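Local coordinates for protein HhaI Restriction Endonuclease (Haemophilus parahaemolyticus, PDB 6UKG) that probably recognises and cleaves double-stranded DNA at the short palindromic sequence GCGC, as a type II restriction endonuclease, at residues Y66-S71 with E91-Y96; V126-T131 with I138-H143; E194-K199 with F208-N213. All coordinates share one frame; numbering follows the deposited sequence.

Interaction 1. Residues Y66-S71 with E91-Y96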
loop_
_atom_site.group_PDB
_atom_site.type_symbol
_atom_site.label_atom_id
_atom_site.label_comp_id
_atom_site.label_asym_id
_atom_site.label_seq_id
_atom_site.Cartn_x
_atom_site.Cartn_y
_atom_site.Cartn_z
ATOM N N TYR A 66 -27.181 -3.032 -10.373
ATOM C CA TYR A 66 -26.343 -2.433 -11.414
ATOM C C TYR A 66 -25.592 -1.208 -10.892
ATOM O O TYR A 66 -25.514 -0.163 -11.540
ATOM C CB TYR A 66 -27.157 -2.122 -12.668
ATOM C CG TYR A 66 -27.903 -3.324 -13.210
ATOM C CD1 TYR A 66 -27.272 -4.242 -14.036
ATOM C CD2 TYR A 66 -29.241 -3.541 -12.894
ATOM C CE1 TYR A 66 -27.951 -5.343 -14.538
ATOM C CE2 TYR A 66 -29.929 -4.635 -13.394
ATOM C CZ TYR A 66 -29.277 -5.536 -14.210
ATOM O OH TYR A 66 -29.959 -6.626 -14.704
ATOM N N LYS A 67 -25.005 -1.355 -9.705
ATOM C CA LYS A 67 -24.207 -0.290 -9.124
ATOM C C LYS A 67 -23.151 -0.893 -8.212
ATOM O O LYS A 67 -23.153 -2.093 -7.932
ATOM C CB LYS A 67 -25.090 0.691 -8.344
ATOM C CG LYS A 67 -25.728 0.058 -7.123
ATOM C CD LYS A 67 -26.844 0.931 -6.528
ATOM C CE LYS A 67 -26.288 2.114 -5.750
ATOM N NZ LYS A 67 -27.358 2.985 -5.169
ATOM N N PHE A 68 -22.257 -0.036 -7.730
ATOM C CA PHE A 68 -21.222 -0.454 -6.800
ATOM C C PHE A 68 -21.566 -0.036 -5.382
ATOM O O PHE A 68 -22.102 1.052 -5.153
ATOM C CB PHE A 68 -19.857 0.108 -7.209
ATOM C CG PHE A 68 -19.331 -0.549 -8.431
ATOM C CD1 PHE A 68 -18.609 -1.729 -8.330
ATOM C CD2 PHE A 68 -19.633 -0.049 -9.687
ATOM C CE1 PHE A 68 -18.168 -2.381 -9.449
ATOM C CE2 PHE A 68 -19.201 -0.703 -10.816
ATOM C CZ PHE A 68 -18.471 -1.880 -10.694
ATOM N N ASP A 69 -21.281 -0.931 -4.441
ATOM C CA ASP A 69 -21.436 -0.682 -3.023
ATOM C C ASP A 69 -20.062 -0.499 -2.392
ATOM O O ASP A 69 -19.121 -1.247 -2.681
ATOM C CB ASP A 69 -22.148 -1.856 -2.324
ATOM C CG ASP A 69 -23.590 -2.056 -2.796
ATOM O OD1 ASP A 69 -24.047 -3.159 -2.817
ATOM O OD2 ASP A 69 -24.285 -1.000 -3.183
ATOM N N TYR A 70 -19.960 0.491 -1.518
ATOM C CA TYR A 70 -18.746 0.696 -0.749
ATOM C C TYR A 70 -18.671 -0.392 0.310
ATOM O O TYR A 70 -19.604 -0.565 1.092
ATOM C CB TYR A 70 -18.820 2.060 -0.083
ATOM C CG TYR A 70 -17.511 2.617 0.424
ATOM C CD1 TYR A 70 -16.574 3.130 -0.463
ATOM C CD2 TYR A 70 -17.236 2.686 1.787
ATOM C CE1 TYR A 70 -15.409 3.674 -0.013
ATOM C CE2 TYR A 70 -16.060 3.245 2.251
ATOM C CZ TYR A 70 -15.150 3.739 1.339
ATOM O OH TYR A 70 -13.969 4.314 1.719
ATOM N N SER A 71 -17.569 -1.124 0.358
ATOM C CA SER A 71 -17.502 -2.216 1.308
ATOM C C SER A 71 -17.731 -1.706 2.734
ATOM O O SER A 71 -17.050 -0.774 3.175
ATOM C CB SER A 71 -16.174 -2.956 1.262
ATOM O OG SER A 71 -16.148 -3.866 2.343
ATOM N N GLU A 91 -22.743 4.384 -13.107
ATOM C CA GLU A 91 -23.403 4.787 -14.342
ATOM C C GLU A 91 -22.805 4.097 -15.562
ATOM O O GLU A 91 -23.475 3.997 -16.595
ATOM C CB GLU A 91 -23.380 6.312 -14.473
ATOM C CG GLU A 91 -24.149 6.984 -13.350
ATOM C CD GLU A 91 -24.264 8.483 -13.498
ATOM O OE1 GLU A 91 -23.444 9.079 -14.119
ATOM O OE2 GLU A 91 -25.314 9.063 -12.922
ATOM N N ASN A 92 -21.586 3.589 -15.450
ATOM C CA ASN A 92 -20.922 2.797 -16.483
ATOM C C ASN A 92 -20.744 1.358 -16.013
ATOM O O ASN A 92 -19.698 0.744 -16.232
ATOM C CB ASN A 92 -19.584 3.433 -16.853
ATOM C CG ASN A 92 -19.757 4.772 -17.515
ATOM O OD1 ASN A 92 -20.025 4.829 -18.707
ATOM N ND2 ASN A 92 -19.646 5.856 -16.745
ATOM N N PHE A 93 -21.790 0.799 -15.390
ATOM C CA PHE A 93 -21.653 -0.464 -14.676
ATOM C C PHE A 93 -21.133 -1.569 -15.581
ATOM O O PHE A 93 -20.269 -2.352 -15.171
ATOM C CB PHE A 93 -22.995 -0.868 -14.058
ATOM C CG PHE A 93 -22.923 -2.067 -13.141
ATOM C CD1 PHE A 93 -22.340 -1.964 -11.896
ATOM C CD2 PHE A 93 -23.456 -3.282 -13.515
ATOM C CE1 PHE A 93 -22.261 -3.057 -11.048
ATOM C CE2 PHE A 93 -23.390 -4.384 -12.666
ATOM C CZ PHE A 93 -22.802 -4.266 -11.431
ATOM N N SER A 94 -21.639 -1.654 -16.814
ATOM C CA SER A 94 -21.234 -2.754 -17.680
ATOM C C SER A 94 -19.743 -2.716 -17.989
ATOM O O SER A 94 -19.150 -3.758 -18.296
ATOM C CB SER A 94 -22.055 -2.740 -18.966
ATOM O OG SER A 94 -21.801 -1.554 -19.677
ATOM N N GLU A 95 -19.121 -1.537 -17.918
ATOM C CA GLU A 95 -17.691 -1.415 -18.163
ATOM C C GLU A 95 -16.848 -1.840 -16.971
ATOM O O GLU A 95 -15.659 -2.134 -17.154
ATOM C CB GLU A 95 -17.346 0.031 -18.533
ATOM N N TYR A 96 -17.413 -1.854 -15.758
ATOM C CA TYR A 96 -16.638 -2.147 -14.562
ATOM C C TYR A 96 -17.088 -3.403 -13.825
ATOM O O TYR A 96 -16.380 -3.852 -12.920
ATOM C CB TYR A 96 -16.653 -0.952 -13.586
ATOM C CG TYR A 96 -15.903 0.236 -14.136
ATOM C CD1 TYR A 96 -14.516 0.334 -14.004
ATOM C CD2 TYR A 96 -16.565 1.240 -14.817
ATOM C CE1 TYR A 96 -13.830 1.389 -14.554
ATOM C CE2 TYR A 96 -15.879 2.314 -15.348
ATOM C CZ TYR A 96 -14.520 2.377 -15.217
ATOM O OH TYR A 96 -13.873 3.442 -15.767
#
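A G1 beta bulge brings Tyr-66 and Lys-67 onto the ring of Phe-93, where edge strand 67-70 of an antiparallel sheet meets the chain just past helix 80-91. The two bulge residues both face Asn-62 of the neighbouring strand 51-62, and Tyr-66 takes the left-handed backbone conformation that this bulge requires. As a result its CA lies over the Phe-93 ring, 3.7 Å from the centroid and only 11° off the ring normal, the geometry of a CH-pi contact. The same face carries the peptide link that follows: Tyr-66 C comes within 3.5 Å of Phe-93 CD1, while Lys-67 N sits above the plane toward the rim. With CG of Phe-93 anti to its backbone N (chi1 -172°), the ring reaches back from 91-96 and lies flat beneath the bulge. The Tyr-66 ring is placed differently: Phe-93 CD2 meets its edge, 4.0 Å from Tyr-66 CD1.

Phe-68 continues the apolar packing inward. Its CE2 approaches Phe-93 CD1 at 3.6 Å, and the ring planes are inclined at 53° with the centroids 5.2 Å apart, an oblique aromatic pair. Tyr-154 and Met-89 also contact Phe-68, so strand 67-70, the sheet and helix 80-91 converge at this side chain. Between the two segments the contact is van der Waals and CH-pi packing of rings on side chains and on a peptide link, without any polar bond; the amide N of Phe-68 hydrogen-bonds instead to Ser-90 OG on helix 80-91. Tyr-96 sends its hydroxyl away to the carbonyl of Ile-105 and contributes its near end: CB of Tyr-96 rests 3.5 Å from Phe-68 CZ.

Interaction 2. Residues V126-T131 with I138-H143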
loop_
_atom_site.group_PDB
_atom_site.type_symbol
_atom_site.label_atom_id
_atom_site.label_comp_id
_atom_site.label_asym_id
_atom_site.label_seq_id
_atom_site.Cartn_x
_atom_site.Cartn_y
_atom_site.Cartn_z
ATOM N N VAL A 126 -1.815 12.810 8.086
ATOM C CA VAL A 126 -0.622 12.989 7.269
ATOM C C VAL A 126 -0.635 14.405 6.723
ATOM O O VAL A 126 -1.541 14.775 5.979
ATOM C CB VAL A 126 -0.584 11.966 6.134
ATOM C CG1 VAL A 126 0.514 12.320 5.137
ATOM C CG2 VAL A 126 -0.400 10.572 6.686
ATOM N N LYS A 127 0.332 15.223 7.143
ATOM C CA LYS A 127 0.400 16.616 6.707
ATOM C C LYS A 127 1.364 16.827 5.550
ATOM O O LYS A 127 1.220 17.811 4.821
ATOM C CB LYS A 127 0.769 17.554 7.861
ATOM C CG LYS A 127 -0.316 17.770 8.875
ATOM C CD LYS A 127 0.109 18.831 9.910
ATOM C CE LYS A 127 -0.812 18.908 11.087
ATOM N NZ LYS A 127 -2.174 19.274 10.680
ATOM N N PHE A 128 2.370 15.955 5.405
ATOM C CA PHE A 128 3.406 16.133 4.395
ATOM C C PHE A 128 3.739 14.794 3.765
ATOM O O PHE A 128 3.562 13.737 4.381
ATOM C CB PHE A 128 4.703 16.720 5.010
ATOM C CG PHE A 128 4.552 18.150 5.472
ATOM C CD1 PHE A 128 4.009 18.450 6.710
ATOM C CD2 PHE A 128 4.939 19.189 4.653
ATOM C CE1 PHE A 128 3.814 19.747 7.099
ATOM C CE2 PHE A 128 4.753 20.512 5.046
ATOM C CZ PHE A 128 4.183 20.781 6.270
ATOM N N PHE A 129 4.246 14.875 2.538
ATOM C CA PHE A 129 4.893 13.766 1.860
ATOM C C PHE A 129 6.368 14.090 1.683
ATOM O O PHE A 129 6.755 15.256 1.553
ATOM C CB PHE A 129 4.274 13.509 0.476
ATOM C CG PHE A 129 3.001 12.678 0.505
ATOM C CD1 PHE A 129 1.891 13.064 1.228
ATOM C CD2 PHE A 129 2.937 11.473 -0.145
ATOM C CE1 PHE A 129 0.737 12.275 1.248
ATOM C CE2 PHE A 129 1.801 10.701 -0.124
ATOM C CZ PHE A 129 0.709 11.114 0.568
ATOM N N ILE A 130 7.187 13.046 1.651
ATOM C CA ILE A 130 8.592 13.142 1.287
ATOM C C ILE A 130 8.854 12.150 0.166
ATOM O O ILE A 130 8.395 11.001 0.210
ATOM C CB ILE A 130 9.549 12.931 2.483
ATOM C CG1 ILE A 130 11.013 13.159 2.067
ATOM C CG2 ILE A 130 9.347 11.574 3.147
ATOM C CD1 ILE A 130 11.952 13.260 3.252
ATOM N N THR A 131 9.578 12.610 -0.849
ATOM C CA THR A 131 9.994 11.771 -1.960
ATOM C C THR A 131 11.400 12.201 -2.350
ATOM O O THR A 131 12.028 13.029 -1.680
ATOM C CB THR A 131 8.942 11.813 -3.083
ATOM O OG1 THR A 131 9.276 10.864 -4.104
ATOM C CG2 THR A 131 8.829 13.171 -3.696
ATOM N N ILE A 138 10.056 17.626 0.028
ATOM C CA ILE A 138 9.087 17.570 1.117
ATOM C C ILE A 138 7.990 18.581 0.823
ATOM O O ILE A 138 8.289 19.748 0.562
ATOM C CB ILE A 138 9.727 17.906 2.480
ATOM C CG1 ILE A 138 10.890 16.968 2.785
ATOM C CG2 ILE A 138 8.671 17.872 3.571
ATOM C CD1 ILE A 138 11.718 17.420 3.997
ATOM N N PHE A 139 6.730 18.158 0.875
ATOM C CA PHE A 139 5.672 19.079 0.511
ATOM C C PHE A 139 4.399 18.791 1.307
ATOM O O PHE A 139 4.137 17.644 1.677
ATOM C CB PHE A 139 5.394 19.066 -1.001
ATOM C CG PHE A 139 4.888 17.750 -1.526
ATOM C CD1 PHE A 139 3.540 17.469 -1.507
ATOM C CD2 PHE A 139 5.755 16.808 -2.051
ATOM C CE1 PHE A 139 3.063 16.261 -1.979
ATOM C CE2 PHE A 139 5.284 15.594 -2.547
ATOM C CZ PHE A 139 3.943 15.331 -2.514
ATOM N N PRO A 140 3.601 19.826 1.557
ATOM C CA PRO A 140 2.338 19.632 2.267
ATOM C C PRO A 140 1.296 19.040 1.339
ATOM O O PRO A 140 1.273 19.285 0.141
ATOM C CB PRO A 140 1.954 21.060 2.679
ATOM C CG PRO A 140 2.531 21.911 1.565
ATOM C CD PRO A 140 3.827 21.245 1.214
ATOM N N ILE A 141 0.389 18.246 1.920
ATOM C CA ILE A 141 -0.563 17.506 1.099
ATOM C C ILE A 141 -1.413 18.408 0.219
ATOM O O ILE A 141 -1.826 17.996 -0.871
ATOM C CB ILE A 141 -1.426 16.559 1.941
ATOM C CG1 ILE A 141 -2.248 17.296 2.987
ATOM C CG2 ILE A 141 -0.581 15.512 2.545
ATOM C CD1 ILE A 141 -3.329 16.398 3.508
ATOM N N GLU A 142 -1.691 19.634 0.653
ATOM C CA GLU A 142 -2.528 20.521 -0.161
ATOM C C GLU A 142 -1.896 20.884 -1.499
ATOM O O GLU A 142 -2.613 21.391 -2.372
ATOM C CB GLU A 142 -2.890 21.792 0.601
ATOM C CG GLU A 142 -1.705 22.538 1.124
ATOM C CD GLU A 142 -1.273 22.127 2.566
ATOM O OE1 GLU A 142 -1.506 21.034 3.055
ATOM O OE2 GLU A 142 -0.613 23.046 3.255
ATOM N N HIS A 143 -0.607 20.614 -1.692
ATOM C CA HIS A 143 0.094 20.913 -2.933
ATOM C C HIS A 143 0.422 19.675 -3.750
ATOM O O HIS A 143 1.235 19.750 -4.673
ATOM C CB HIS A 143 1.351 21.729 -2.662
ATOM C CG HIS A 143 1.048 23.142 -2.312
ATOM N ND1 HIS A 143 1.995 24.020 -1.844
ATOM C CD2 HIS A 143 -0.119 23.831 -2.349
ATOM C CE1 HIS A 143 1.434 25.195 -1.622
ATOM N NE2 HIS A 143 0.149 25.104 -1.911
HETATM O O HOH W 1 -0.468 19.942 5.412
#
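Phe-129 and Phe-139 face each other as a hydrogen-bonded antiparallel pair in the beta hairpin of strands 126-132 and 136-140, at one edge of a mixed sheet. The paired bonds are Phe-129 N to Phe-139 O at 2.9 Å and Phe-139 N to Phe-129 O at 3.0 Å. Packing is tight on the face these two residues share. Because CG of Phe-139 stands between the backbone N and the carbonyl carbon (chi1 63°), its ring swings toward the partner strand and receives Phe-129 CB over one face, CZ lying 3.5 Å from that CB. The two rings are nearly parallel, at 15°, yet slid so far apart that they barely overlap; Ile-141 CG2 then closes on the edge of the Phe-129 ring, 3.7 Å from CD1. On the other face Phe-128 CE2 touches Pro-140 CB at 3.7 Å, and Ile-130 lies side by side with Ile-138, beneath helices 3-18 and 242-255.

The looser, solvent-facing end is at Lys-127. Lys-127 O accepts Ile-141 N at 3.0 Å, the donor standing well above the carbonyl plane. A water donates to Lys-127 O at 2.8 Å and also to Glu-142 OE1, linking the strand to the 3-10 segment.

Strand 126-132 also pairs with strand 43-47, where Glu-46 and, just beyond it, Lys-48 are consistent with the (D/E)XK part of a PD-(D/E)XK nuclease core. Backbone bonds and apolar side chains on both faces thus hold the edge strand to its neighbour, while hydration takes over where Lys-127 reaches solvent.

Interaction 3. Residues E194-K199 with F208-N213. With SO4 (sulfate ion), chain H; nucleotides of chain C.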
loop_
_atom_site.group_PDB
_atom_site.type_symbol
_atom_site.label_atom_id
_atom_site.label_comp_id
_atom_site.label_asym_id
_atom_site.label_seq_id
_atom_site.Cartn_x
_atom_site.Cartn_y
_atom_site.Cartn_z
ATOM N N GLU A 194 17.168 -29.042 0.582
ATOM C CA GLU A 194 16.788 -28.658 -0.762
ATOM C C GLU A 194 16.719 -27.134 -0.866
ATOM O O GLU A 194 16.663 -26.419 0.132
ATOM C CB GLU A 194 15.464 -29.302 -1.164
ATOM C CG GLU A 194 15.557 -30.823 -1.152
ATOM C CD GLU A 194 14.508 -31.517 -1.993
ATOM O OE1 GLU A 194 14.064 -32.539 -1.605
ATOM O OE2 GLU A 194 14.135 -30.965 -3.140
ATOM N N ASN A 195 16.721 -26.643 -2.100
ATOM C CA ASN A 195 16.666 -25.210 -2.377
ATOM C C ASN A 195 15.212 -24.829 -2.605
ATOM O O ASN A 195 14.706 -24.840 -3.730
ATOM C CB ASN A 195 17.535 -24.874 -3.578
ATOM C CG ASN A 195 18.968 -25.320 -3.404
ATOM O OD1 ASN A 195 19.399 -26.324 -3.984
ATOM N ND2 ASN A 195 19.706 -24.604 -2.579
ATOM N N ILE A 196 14.523 -24.482 -1.518
ATOM C CA ILE A 196 13.083 -24.259 -1.552
ATOM C C ILE A 196 12.704 -22.823 -1.170
ATOM O O ILE A 196 11.539 -22.547 -0.889
ATOM C CB ILE A 196 12.315 -25.322 -0.737
ATOM C CG1 ILE A 196 12.750 -25.336 0.727
ATOM C CG2 ILE A 196 12.510 -26.697 -1.357
ATOM C CD1 ILE A 196 11.947 -26.322 1.587
ATOM N N HIS A 197 13.663 -21.892 -1.183
ATOM C CA HIS A 197 13.340 -20.492 -0.932
ATOM C C HIS A 197 12.391 -19.989 -2.008
ATOM O O HIS A 197 12.624 -20.188 -3.203
ATOM C CB HIS A 197 14.622 -19.661 -0.961
ATOM C CG HIS A 197 14.403 -18.191 -0.787
ATOM N ND1 HIS A 197 15.104 -17.242 -1.499
ATOM C CD2 HIS A 197 13.563 -17.507 0.025
ATOM C CE1 HIS A 197 14.708 -16.036 -1.134
ATOM N NE2 HIS A 197 13.771 -16.169 -0.212
ATOM N N ASP A 198 11.332 -19.321 -1.579
ATOM C CA ASP A 198 10.309 -18.781 -2.462
ATOM C C ASP A 198 9.559 -19.866 -3.232
ATOM O O ASP A 198 8.902 -19.579 -4.231
ATOM C CB ASP A 198 10.862 -17.711 -3.411
ATOM C CG ASP A 198 11.197 -16.422 -2.693
ATOM O OD1 ASP A 198 10.753 -16.248 -1.604
ATOM O OD2 ASP A 198 11.961 -15.539 -3.314
ATOM N N LYS A 199 9.617 -21.112 -2.782
ATOM C CA LYS A 199 8.872 -22.177 -3.441
ATOM C C LYS A 199 7.388 -22.088 -3.111
ATOM O O LYS A 199 7.001 -21.820 -1.974
ATOM C CB LYS A 199 9.405 -23.537 -2.999
ATOM C CG LYS A 199 8.733 -24.703 -3.690
ATOM C CD LYS A 199 9.642 -25.913 -3.727
ATOM C CE LYS A 199 10.670 -25.806 -4.844
ATOM N NZ LYS A 199 10.126 -26.275 -6.156
ATOM N N PHE A 208 0.661 -22.540 -0.395
ATOM C CA PHE A 208 1.724 -22.223 0.534
ATOM C C PHE A 208 2.876 -21.534 -0.182
ATOM O O PHE A 208 3.125 -21.766 -1.367
ATOM C CB PHE A 208 2.251 -23.495 1.206
ATOM C CG PHE A 208 1.197 -24.285 1.928
ATOM C CD1 PHE A 208 0.821 -23.932 3.215
ATOM C CD2 PHE A 208 0.587 -25.393 1.332
ATOM C CE1 PHE A 208 -0.137 -24.679 3.901
ATOM C CE2 PHE A 208 -0.368 -26.132 2.017
ATOM C CZ PHE A 208 -0.729 -25.777 3.297
ATOM N N LEU A 209 3.602 -20.714 0.566
ATOM C CA LEU A 209 4.793 -20.038 0.094
ATOM C C LEU A 209 5.868 -20.203 1.153
ATOM O O LEU A 209 5.644 -19.896 2.330
ATOM C CB LEU A 209 4.506 -18.552 -0.152
ATOM C CG LEU A 209 5.691 -17.662 -0.528
ATOM C CD1 LEU A 209 6.316 -18.065 -1.846
ATOM C CD2 LEU A 209 5.259 -16.189 -0.568
ATOM N N ILE A 210 7.020 -20.705 0.746
ATOM C CA ILE A 210 8.113 -20.973 1.662
ATOM C C ILE A 210 9.122 -19.837 1.552
ATOM O O ILE A 210 9.663 -19.575 0.473
ATOM C CB ILE A 210 8.747 -22.340 1.361
ATOM C CG1 ILE A 210 7.668 -23.441 1.415
ATOM C CG2 ILE A 210 9.881 -22.614 2.313
ATOM C CD1 ILE A 210 8.153 -24.799 0.962
ATOM N N LYS A 211 9.359 -19.147 2.664
ATOM C CA LYS A 211 10.314 -18.051 2.737
ATOM C C LYS A 211 11.503 -18.471 3.593
ATOM O O LYS A 211 11.362 -19.223 4.554
ATOM C CB LYS A 211 9.658 -16.802 3.338
ATOM C CG LYS A 211 8.465 -16.278 2.546
ATOM C CD LYS A 211 8.880 -15.758 1.197
ATOM C CE LYS A 211 9.784 -14.562 1.314
ATOM N NZ LYS A 211 10.039 -13.936 0.005
ATOM N N GLU A 212 12.684 -17.977 3.255
ATOM C CA GLU A 212 13.874 -18.290 4.035
ATOM C C GLU A 212 14.280 -17.066 4.837
ATOM O O GLU A 212 14.534 -16.002 4.261
ATOM C CB GLU A 212 15.021 -18.761 3.151
ATOM C CG GLU A 212 16.165 -19.318 3.962
ATOM C CD GLU A 212 16.874 -20.414 3.238
ATOM O OE1 GLU A 212 16.963 -20.308 2.000
ATOM O OE2 GLU A 212 17.326 -21.378 3.892
ATOM N N ASN A 213 14.336 -17.223 6.162
ATOM C CA ASN A 213 14.782 -16.172 7.062
ATOM C C ASN A 213 15.551 -16.788 8.223
ATOM O O ASN A 213 15.169 -17.839 8.749
ATOM C CB ASN A 213 13.600 -15.353 7.594
HETATM S S SO4 H . 18.098 -22.436 -0.160
HETATM O O1 SO4 H . 18.632 -21.270 0.542
HETATM O O2 SO4 H . 18.512 -22.374 -1.560
HETATM O O3 SO4 H . 16.644 -22.433 -0.073
HETATM O O4 SO4 H . 18.625 -23.653 0.459
ATOM P P DG C 8 4.807 -12.852 2.181
ATOM O OP1 DG C 8 6.238 -13.207 2.203
ATOM O OP2 DG C 8 3.790 -13.814 2.669
ATOM O "O5'" DG C 8 4.603 -11.478 2.995
ATOM C "C5'" DG C 8 5.594 -10.434 2.910
ATOM C "C4'" DG C 8 5.412 -9.390 3.990
ATOM O "O4'" DG C 8 4.246 -8.576 3.734
ATOM C "C3'" DG C 8 5.194 -9.929 5.392
ATOM O "O3'" DG C 8 5.782 -9.009 6.323
ATOM C "C2'" DG C 8 3.681 -10.010 5.525
ATOM C "C1'" DG C 8 3.232 -8.801 4.750
ATOM N N9 DG C 8 1.986 -8.940 4.033
ATOM C C8 DG C 8 1.573 -10.022 3.272
ATOM N N7 DG C 8 0.444 -9.824 2.661
ATOM C C5 DG C 8 0.117 -8.515 2.975
ATOM C C6 DG C 8 -0.997 -7.748 2.594
ATOM O O6 DG C 8 -1.918 -8.048 1.841
ATOM N N1 DG C 8 -0.972 -6.482 3.169
ATOM C C2 DG C 8 -0.014 -6.025 4.025
ATOM N N2 DG C 8 -0.172 -4.778 4.505
ATOM N N3 DG C 8 1.050 -6.727 4.381
ATOM C C4 DG C 8 1.041 -7.962 3.836
#
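Lys-211 NZ and Asp-198 OD1 form a salt bridge of 2.9 Å, the ammonium meeting the carboxylate on its syn side, 18° out of plane. The lysine chain is folded to get there: bends at chi2 (-66°) and chi3 turn its end back toward the loop although its CB points away from it. Next to this bridge the backbones join. Ile-210 N donates to Lys-199 O at 2.9 Å, an almost straight bond (160°) in the carbonyl plane, whereas Asp-198 N approaches Ile-210 O at 2.7 Å in a bent, weak bond. Both attach the type II beta turn from Ile-196 to Lys-199 to strand 206-213, an inner strand of a small antiparallel sheet.

A sulfate ion, probably from the crystallisation liquor, occupies the outer end of the loop. Asn-195 ND2 donates to sulfate O2 at 2.7 Å. His-197 N donates to sulfate O3 at 3.2 Å. Ile-196 N adds a weak bond to the ion, which is also hydrogen-bonded to Tyr-217 OH.

Around these polar groups the packing is modest. The His-197 ring crosses Glu-212 at about a right angle, CD2 lying 3.7 Å from Glu-212 CB, and one face of that ring is covered toward its rim by the carboxylate carbon of Asp-198. Deeper in, Ile-196 CD1 touches Ile-210 CD1 at 4.1 Å, with Leu-190 and Tyr-217 also against this pair.

The aliphatic part of Lys-211 also packs near the bound DNA, its CD 3.8 Å from OP1 of nucleotide DG8 of chain C. The bridge to Asp-198 therefore probably orients the ammonium and partly offsets its positive charge near the phosphate.

Each contact uses a strand of a different sheet, and none touches another: the nearest atoms of interactions 1 and 2 are about 16 Å apart, and interaction 3 is about 25 Å from either. Interaction 2 is a buried hairpin within the mixed sheet, where backbone pairing and aromatic packing act together. Interaction 1 is also largely buried but joins an edge strand to the chain beyond a helix through rings packed on side chains and a peptide link. Interaction 3, only partly buried, ties a loop to a strand and lies beside a bound sulfate and near the DNA. Polar bonding across the segments thus ranges from none in 66-71/91-96, through backbone pairs in 126-131/138-143, to a salt bridge added to backbone bonds in 194-199/208-213.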